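Local coordinates for protein peptidase, C14 family (Geobacter sulfurreducens PCA, PDB 3BIJ) that is of unknown function but is probably a caspase-like cysteine-type endopeptidase, at residues F122-H136 with A200-S214. Residues are numbered along the deposited sequence; the frame is centred on the assembly and turned at random.
Sequences FAAGVRVLVFSDSCH and ASILLISGCQDNQLS
The carbonyl oxygen of Ser132 takes the backbone N-H of Gly207 at 2.7 Å between N and O and, weakly, the N-H of Ser134, closing an inverse gamma turn at Asp133. Upstream, strands 127-133 and 201-206 run parallel, their axes 15° apart, joined by six further backbone bonds from Val126 O to Ser132 N. On one face Phe131 CE2 comes to 4.0 Å from Ile205 CD1, and helix 222-231 packs over both residues. On the other, Ile202 CD1 reaches across to within 3.6 Å of Val128 CB. Past the strands the contact turns on Cys135. With SG set between its backbone N and carbonyl carbon (chi1 63°), Cys135 accepts the N-H of Ser214 at 3.2 Å from N to SG, almost straight at 176°, while Leu213 CD2 packs against the same sulfur. Ser214 OG donates to Ser134 O at 2.8 Å, from above the carbonyl plane. Replacing Cys135 by an alanine removes the sulfur, which would probably leave Ser214 N without this acceptor and open a gap beside Leu213 CD2. Cys135 follows the central strand 127-133, where caspase-like peptidases carry their catalytic cysteine, and is probably its counterpart; the N-H held on SG is consistent with a sulfur whose rotation is restrained.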
ATOM      1  N   PHE A 122      41.606 -12.034 -24.174  1.00 59.98           N
ATOM      2  CA  PHE A 122      41.644 -13.486 -24.046  1.00 55.40           C
ATOM      3  C   PHE A 122      41.780 -14.176 -25.397  1.00 54.42           C
ATOM      4  O   PHE A 122      41.398 -13.624 -26.426  1.00 53.39           O
ATOM      5  CB  PHE A 122      40.387 -14.007 -23.330  1.00 52.76           C
ATOM      6  CG  PHE A 122      40.380 -13.762 -21.842  1.00 49.93           C
ATOM      7  CD1 PHE A 122      40.020 -12.525 -21.325  1.00 48.44           C
ATOM      8  CD2 PHE A 122      40.773 -14.765 -20.957  1.00 52.42           C
ATOM      9  CE1 PHE A 122      40.052 -12.290 -19.952  1.00 49.41           C
ATOM     10  CE2 PHE A 122      40.807 -14.535 -19.583  1.00 47.08           C
ATOM     11  CZ  PHE A 122      40.448 -13.298 -19.083  1.00 53.37           C
ATOM     12  N   ALA A 123      42.319 -15.393 -25.368  1.00 61.51           N
ATOM     13  CA  ALA A 123      42.537 -16.207 -26.564  1.00 63.55           C
ATOM     14  C   ALA A 123      41.266 -16.385 -27.382  1.00 64.26           C
ATOM     15  O   ALA A 123      40.203 -15.894 -27.006  1.00 67.85           O
ATOM     16  CB  ALA A 123      43.085 -17.571 -26.166  1.00 70.46           C
ATOM     17  N   ALA A 124      41.376 -17.102 -28.496  1.00 61.27           N
ATOM     18  CA  ALA A 124      40.229 -17.317 -29.365  1.00 65.74           C
ATOM     19  C   ALA A 124      39.291 -18.435 -28.912  1.00 68.71           C
ATOM     20  O   ALA A 124      38.072 -18.248 -28.850  1.00 79.20           O
ATOM     21  CB  ALA A 124      40.696 -17.568 -30.784  1.00 59.83           C
ATOM     22  N   GLY A 125      39.842 -19.593 -28.588  1.00 66.47           N
ATOM     23  CA  GLY A 125      38.986 -20.685 -28.164  1.00 61.50           C
ATOM     24  C   GLY A 125      38.789 -20.758 -26.664  1.00 56.82           C
ATOM     25  O   GLY A 125      38.515 -21.829 -26.125  1.00 65.83           O
ATOM     26  N   VAL A 126      38.927 -19.632 -25.978  1.00 48.97           N
ATOM     27  CA  VAL A 126      38.757 -19.625 -24.531  1.00 48.95           C
ATOM     28  C   VAL A 126      37.339 -19.180 -24.143  1.00 46.36           C
ATOM     29  O   VAL A 126      36.786 -18.253 -24.729  1.00 35.30           O
ATOM     30  CB  VAL A 126      39.863 -18.730 -23.848  1.00 46.26           C
ATOM     31  CG1 VAL A 126      40.010 -17.430 -24.593  1.00 53.32           C
ATOM     32  CG2 VAL A 126      39.513 -18.465 -22.391  1.00 43.48           C
ATOM     33  N   ARG A 127      36.746 -19.884 -23.179  1.00 48.44           N
ATOM     34  CA  ARG A 127      35.402 -19.570 -22.706  1.00 42.80           C
ATOM     35  C   ARG A 127      35.524 -18.600 -21.540  1.00 47.04           C
ATOM     36  O   ARG A 127      36.328 -18.821 -20.630  1.00 47.84           O
ATOM     37  CB  ARG A 127      34.678 -20.839 -22.240  1.00 35.46           C
ATOM     38  CG  ARG A 127      34.445 -21.864 -23.336  1.00 39.47           C
ATOM     39  CD  ARG A 127      35.219 -23.146 -23.067  1.00 44.19           C
ATOM     40  NE  ARG A 127      34.636 -23.887 -21.955  1.00 41.88           N
ATOM     41  CZ  ARG A 127      35.338 -24.611 -21.093  1.00 53.83           C
ATOM     42  NH1 ARG A 127      36.658 -24.699 -21.209  1.00 50.43           N
ATOM     43  NH2 ARG A 127      34.718 -25.238 -20.104  1.00 58.42           N
ATOM     44  N   VAL A 128      34.738 -17.527 -21.577  1.00 43.33           N
ATOM     45  CA  VAL A 128      34.753 -16.518 -20.519  1.00 41.43           C
ATOM     46  C   VAL A 128      33.371 -16.465 -19.875  1.00 44.13           C
ATOM     47  O   VAL A 128      32.406 -16.036 -20.504  1.00 49.49           O
ATOM     48  CB  VAL A 128      35.107 -15.112 -21.078  1.00 38.59           C
ATOM     49  CG1 VAL A 128      35.099 -14.091 -19.964  1.00 39.66           C
ATOM     50  CG2 VAL A 128      36.478 -15.147 -21.738  1.00 46.12           C
ATOM     51  N   LEU A 129      33.279 -16.914 -18.628  1.00 38.13           N
ATOM     52  CA  LEU A 129      32.016 -16.925 -17.899  1.00 35.99           C
ATOM     53  C   LEU A 129      32.010 -15.807 -16.866  1.00 38.33           C
ATOM     54  O   LEU A 129      32.841 -15.802 -15.964  1.00 41.45           O
ATOM     55  CB  LEU A 129      31.837 -18.271 -17.203  1.00 33.83           C
ATOM     56  CG  LEU A 129      30.562 -18.466 -16.393  1.00 40.54           C
ATOM     57  CD1 LEU A 129      29.359 -18.448 -17.307  1.00 32.18           C
ATOM     58  CD2 LEU A 129      30.663 -19.783 -15.642  1.00 28.26           C
ATOM     59  N   VAL A 130      31.073 -14.867 -16.987  1.00 43.34           N
ATOM     60  CA  VAL A 130      30.999 -13.730 -16.058  1.00 43.04           C
ATOM     61  C   VAL A 130      29.678 -13.635 -15.277  1.00 44.75           C
ATOM     62  O   VAL A 130      28.600 -13.640 -15.867  1.00 40.83           O
ATOM     63  CB  VAL A 130      31.180 -12.374 -16.810  1.00 35.63           C
ATOM     64  CG1 VAL A 130      31.172 -11.235 -15.818  1.00 26.74           C
ATOM     65  CG2 VAL A 130      32.464 -12.365 -17.617  1.00 30.36           C
ATOM     66  N   PHE A 131      29.771 -13.557 -13.951  1.00 45.85           N
ATOM     67  CA  PHE A 131      28.590 -13.400 -13.108  1.00 43.67           C
ATOM     68  C   PHE A 131      28.694 -12.025 -12.465  1.00 49.61           C
ATOM     69  O   PHE A 131      29.680 -11.725 -11.783  1.00 50.00           O
ATOM     70  CB  PHE A 131      28.520 -14.451 -11.997  1.00 42.43           C
ATOM     71  CG  PHE A 131      28.161 -15.820 -12.482  1.00 45.54           C
ATOM     72  CD1 PHE A 131      29.150 -16.731 -12.845  1.00 44.68           C
ATOM     73  CD2 PHE A 131      26.824 -16.187 -12.620  1.00 49.01           C
ATOM     74  CE1 PHE A 131      28.811 -17.990 -13.342  1.00 45.15           C
ATOM     75  CE2 PHE A 131      26.474 -17.439 -13.115  1.00 47.23           C
ATOM     76  CZ  PHE A 131      27.471 -18.347 -13.479  1.00 41.93           C
ATOM     77  N   SER A 132      27.695 -11.180 -12.690  1.00 41.96           N
ATOM     78  CA  SER A 132      27.704  -9.851 -12.101  1.00 41.65           C
ATOM     79  C   SER A 132      26.426  -9.635 -11.301  1.00 41.56           C
ATOM     80  O   SER A 132      25.395  -9.301 -11.876  1.00 45.19           O
ATOM     81  CB  SER A 132      27.820  -8.792 -13.203  1.00 39.87           C
ATOM     82  OG  SER A 132      27.813  -7.473 -12.670  1.00 46.74           O
ATOM     83  N   ASP A 133      26.488  -9.840  -9.984  1.00 44.01           N
ATOM     84  CA  ASP A 133      25.320  -9.650  -9.121  1.00 41.27           C
ATOM     85  C   ASP A 133      25.363  -8.202  -8.684  1.00 43.32           C
ATOM     86  O   ASP A 133      25.633  -7.888  -7.523  1.00 41.32           O
ATOM     87  CB  ASP A 133      25.372 -10.564  -7.891  1.00 45.37           C
ATOM     88  CG  ASP A 133      24.066 -10.568  -7.112  1.00 51.34           C
ATOM     89  OD1 ASP A 133      23.214  -9.694  -7.385  1.00 51.18           O
ATOM     90  OD2 ASP A 133      23.894 -11.438  -6.224  1.00 49.76           O
ATOM     91  N   SER A 134      25.107  -7.325  -9.642  1.00 42.82           N
ATOM     92  CA  SER A 134      25.143  -5.891  -9.410  1.00 49.61           C
ATOM     93  C   SER A 134      24.122  -5.217 -10.334  1.00 50.80           C
ATOM     94  O   SER A 134      23.440  -5.888 -11.108  1.00 43.35           O
ATOM     95  CB  SER A 134      26.556  -5.381  -9.710  1.00 36.11           C
ATOM     96  OG  SER A 134      26.694  -4.015  -9.410  1.00 56.48           O
ATOM     97  N   CYS A 135      24.032  -3.891 -10.254  1.00 52.72           N
ATOM     98  CA  CYS A 135      23.097  -3.129 -11.072  1.00 50.10           C
ATOM     99  C   CYS A 135      23.591  -1.698 -11.238  1.00 50.47           C
ATOM    100  O   CYS A 135      24.656  -1.340 -10.735  1.00 47.88           O
ATOM    101  CB  CYS A 135      21.728  -3.116 -10.408  1.00 50.21           C
ATOM    102  SG  CYS A 135      21.746  -2.282  -8.822  1.00 45.39           S
ATOM    103  N   HIS A 136      22.810  -0.879 -11.939  1.00 49.93           N
ATOM    104  CA  HIS A 136      23.176   0.518 -12.172  1.00 50.83           C
ATOM    105  C   HIS A 136      21.990   1.434 -11.929  1.00 49.15           C
ATOM    106  O   HIS A 136      20.851   1.034 -12.135  1.00 59.95           O
ATOM    107  CB  HIS A 136      23.678   0.687 -13.604  1.00 44.28           C
ATOM    108  CG  HIS A 136      24.960  -0.037 -13.869  1.00 60.02           C
ATOM    109  ND1 HIS A 136      26.174   0.398 -13.381  1.00 59.77           N
ATOM    110  CD2 HIS A 136      25.210  -1.201 -14.518  1.00 59.91           C
ATOM    111  CE1 HIS A 136      27.117  -0.465 -13.717  1.00 56.05           C
ATOM    112  NE2 HIS A 136      26.559  -1.445 -14.406  1.00 50.36           N
ATOM    113  N   ALA A 200      37.396 -14.277 -27.823  1.00 58.09           N
ATOM    114  CA  ALA A 200      36.884 -15.241 -26.852  1.00 55.10           C
ATOM    115  C   ALA A 200      35.351 -15.324 -26.817  1.00 59.09           C
ATOM    116  O   ALA A 200      34.666 -14.410 -27.267  1.00 61.34           O
ATOM    117  CB  ALA A 200      37.421 -14.897 -25.479  1.00 50.28           C
ATOM    118  N   SER A 201      34.816 -16.430 -26.303  1.00 57.12           N
ATOM    119  CA  SER A 201      33.362 -16.600 -26.203  1.00 56.65           C
ATOM    120  C   SER A 201      32.876 -16.083 -24.857  1.00 50.28           C
ATOM    121  O   SER A 201      33.115 -16.714 -23.828  1.00 46.05           O
ATOM    122  CB  SER A 201      32.963 -18.076 -26.316  1.00 55.44           C
ATOM    123  OG  SER A 201      33.348 -18.634 -27.553  1.00 71.88           O
ATOM    124  N   ILE A 202      32.176 -14.955 -24.866  1.00 42.27           N
ATOM    125  CA  ILE A 202      31.678 -14.373 -23.626  1.00 41.14           C
ATOM    126  C   ILE A 202      30.235 -14.793 -23.302  1.00 46.07           C
ATOM    127  O   ILE A 202      29.359 -14.799 -24.167  1.00 45.69           O
ATOM    128  CB  ILE A 202      31.716 -12.825 -23.674  1.00 44.44           C
ATOM    129  CG1 ILE A 202      33.024 -12.326 -24.313  1.00 49.79           C
ATOM    130  CG2 ILE A 202      31.608 -12.270 -22.253  1.00 39.16           C
ATOM    131  CD1 ILE A 202      34.274 -12.578 -23.479  1.00 44.99           C
ATOM    132  N   LEU A 203      30.009 -15.163 -22.047  1.00 41.67           N
ATOM    133  CA  LEU A 203      28.689 -15.538 -21.564  1.00 44.88           C
ATOM    134  C   LEU A 203      28.574 -14.746 -20.277  1.00 53.65           C
ATOM    135  O   LEU A 203      29.138 -15.115 -19.240  1.00 57.99           O
ATOM    136  CB  LEU A 203      28.580 -17.041 -21.283  1.00 38.70           C
ATOM    137  CG  LEU A 203      27.342 -17.516 -20.507  1.00 31.69           C
ATOM    138  CD1 LEU A 203      26.119 -16.881 -21.071  1.00 33.84           C
ATOM    139  CD2 LEU A 203      27.222 -19.029 -20.545  1.00 33.13           C
ATOM    140  N   LEU A 204      27.859 -13.631 -20.368  1.00 54.07           N
ATOM    141  CA  LEU A 204      27.670 -12.722 -19.250  1.00 45.29           C
ATOM    142  C   LEU A 204      26.286 -12.911 -18.635  1.00 45.10           C
ATOM    143  O   LEU A 204      25.277 -12.701 -19.303  1.00 47.96           O
ATOM    144  CB  LEU A 204      27.824 -11.302 -19.775  1.00 47.48           C
ATOM    145  CG  LEU A 204      28.599 -10.272 -18.962  1.00 55.74           C
ATOM    146  CD1 LEU A 204      29.053  -9.165 -19.902  1.00 42.60           C
ATOM    147  CD2 LEU A 204      27.747  -9.736 -17.814  1.00 44.96           C
ATOM    148  N   ILE A 205      26.249 -13.318 -17.369  1.00 39.27           N
ATOM    149  CA  ILE A 205      24.996 -13.516 -16.646  1.00 28.40           C
ATOM    150  C   ILE A 205      24.979 -12.508 -15.510  1.00 30.87           C
ATOM    151  O   ILE A 205      25.737 -12.639 -14.547  1.00 38.01           O
ATOM    152  CB  ILE A 205      24.896 -14.940 -16.051  1.00 26.12           C
ATOM    153  CG1 ILE A 205      24.784 -15.980 -17.173  1.00 37.98           C
ATOM    154  CG2 ILE A 205      23.703 -15.039 -15.132  1.00 32.88           C
ATOM    155  CD1 ILE A 205      24.829 -17.436 -16.711  1.00 20.10           C
ATOM    156  N   SER A 206      24.128 -11.493 -15.630  1.00 37.82           N
ATOM    157  CA  SER A 206      24.022 -10.458 -14.605  1.00 33.31           C
ATOM    158  C   SER A 206      22.812 -10.670 -13.697  1.00 42.40           C
ATOM    159  O   SER A 206      21.876 -11.397 -14.041  1.00 41.40           O
ATOM    160  CB  SER A 206      23.932  -9.086 -15.261  1.00 43.30           C
ATOM    161  OG  SER A 206      22.812  -9.029 -16.130  1.00 51.65           O
ATOM    162  N   GLY A 207      22.823 -10.006 -12.545  1.00 43.20           N
ATOM    163  CA  GLY A 207      21.738 -10.149 -11.590  1.00 33.89           C
ATOM    164  C   GLY A 207      20.403  -9.544 -11.983  1.00 38.91           C
ATOM    165  O   GLY A 207      19.354  -9.916 -11.448  1.00 42.52           O
ATOM    166  N   CYS A 208      20.414  -8.600 -12.912  1.00 40.94           N
ATOM    167  CA  CYS A 208      19.159  -7.978 -13.317  1.00 36.65           C
ATOM    168  C   CYS A 208      19.223  -7.348 -14.709  1.00 34.14           C
ATOM    169  O   CYS A 208      20.275  -7.336 -15.348  1.00 33.64           O
ATOM    170  CB  CYS A 208      18.765  -6.913 -12.286  1.00 43.77           C
ATOM    171  SG  CYS A 208      19.876  -5.474 -12.239  1.00 43.91           S
ATOM    172  N   GLN A 209      18.082  -6.826 -15.161  1.00 33.70           N
ATOM    173  CA  GLN A 209      17.969  -6.172 -16.464  1.00 37.99           C
ATOM    174  C   GLN A 209      18.415  -4.714 -16.319  1.00 44.02           C
ATOM    175  O   GLN A 209      18.486  -4.185 -15.203  1.00 34.49           O
ATOM    176  CB  GLN A 209      16.522  -6.196 -16.971  1.00 33.29           C
ATOM    177  CG  GLN A 209      15.893  -7.575 -17.057  1.00 29.96           C
ATOM    178  CD  GLN A 209      16.563  -8.473 -18.063  1.00 26.42           C
ATOM    179  OE1 GLN A 209      16.614  -9.680 -17.875  1.00 41.33           O
ATOM    180  NE2 GLN A 209      17.063  -7.895 -19.151  1.00 34.08           N
ATOM    181  N   ASP A 210      18.698  -4.072 -17.453  1.00 36.22           N
ATOM    182  CA  ASP A 210      19.144  -2.682 -17.487  1.00 32.20           C
ATOM    183  C   ASP A 210      18.128  -1.693 -16.904  1.00 41.07           C
ATOM    184  O   ASP A 210      18.475  -0.567 -16.531  1.00 32.89           O
ATOM    185  CB  ASP A 210      19.480  -2.276 -18.924  1.00 43.45           C
ATOM    186  CG  ASP A 210      20.643  -3.049 -19.481  1.00 52.07           C
ATOM    187  OD1 ASP A 210      20.943  -2.903 -20.691  1.00 59.45           O
ATOM    188  OD2 ASP A 210      21.267  -3.806 -18.702  1.00 51.85           O
ATOM    189  N   ASN A 211      16.870  -2.106 -16.845  1.00 42.86           N
ATOM    190  CA  ASN A 211      15.840  -1.249 -16.289  1.00 42.13           C
ATOM    191  C   ASN A 211      15.484  -1.699 -14.880  1.00 37.72           C
ATOM    192  O   ASN A 211      14.489  -1.255 -14.314  1.00 32.43           O
ATOM    193  CB  ASN A 211      14.576  -1.268 -17.152  1.00 42.34           C
ATOM    194  CG  ASN A 211      13.906  -2.628 -17.181  1.00 46.44           C
ATOM    195  OD1 ASN A 211      12.709  -2.727 -17.450  1.00 51.05           O
ATOM    196  ND2 ASN A 211      14.675  -3.684 -16.918  1.00 35.06           N
ATOM    197  N   GLN A 212      16.285  -2.594 -14.311  1.00 41.86           N
ATOM    198  CA  GLN A 212      16.000  -3.066 -12.958  1.00 41.50           C
ATOM    199  C   GLN A 212      17.170  -2.796 -12.026  1.00 36.88           C
ATOM    200  O   GLN A 212      18.185  -2.242 -12.437  1.00 29.66           O
ATOM    201  CB  GLN A 212      15.683  -4.564 -12.966  1.00 37.67           C
ATOM    202  CG  GLN A 212      14.475  -4.937 -13.802  1.00 39.61           C
ATOM    203  CD  GLN A 212      14.293  -6.425 -13.879  1.00 42.67           C
ATOM    204  OE1 GLN A 212      15.259  -7.155 -14.093  1.00 45.30           O
ATOM    205  NE2 GLN A 212      13.056  -6.893 -13.706  1.00 47.11           N
ATOM    206  N   LEU A 213      17.004  -3.173 -10.763  1.00 38.33           N
ATOM    207  CA  LEU A 213      18.048  -3.002  -9.763  1.00 40.11           C
ATOM    208  C   LEU A 213      18.255  -4.346  -9.107  1.00 44.42           C
ATOM    209  O   LEU A 213      17.319  -5.147  -9.033  1.00 46.00           O
ATOM    210  CB  LEU A 213      17.635  -1.990  -8.699  1.00 35.44           C
ATOM    211  CG  LEU A 213      17.635  -0.511  -9.071  1.00 30.25           C
ATOM    212  CD1 LEU A 213      17.306   0.273  -7.828  1.00 28.03           C
ATOM    213  CD2 LEU A 213      19.000  -0.084  -9.624  1.00 33.06           C
ATOM    214  N   SER A 214      19.476  -4.592  -8.636  1.00 45.30           N
ATOM    215  CA  SER A 214      19.812  -5.857  -7.979  1.00 44.10           C
ATOM    216  C   SER A 214      19.777  -5.707  -6.473  1.00 41.06           C
ATOM    217  O   SER A 214      20.431  -4.834  -5.910  1.00 43.89           O
ATOM    218  CB  SER A 214      21.196  -6.344  -8.412  1.00 37.07           C
ATOM    219  OG  SER A 214      21.155  -6.838  -9.731  1.00 40.81           O
TER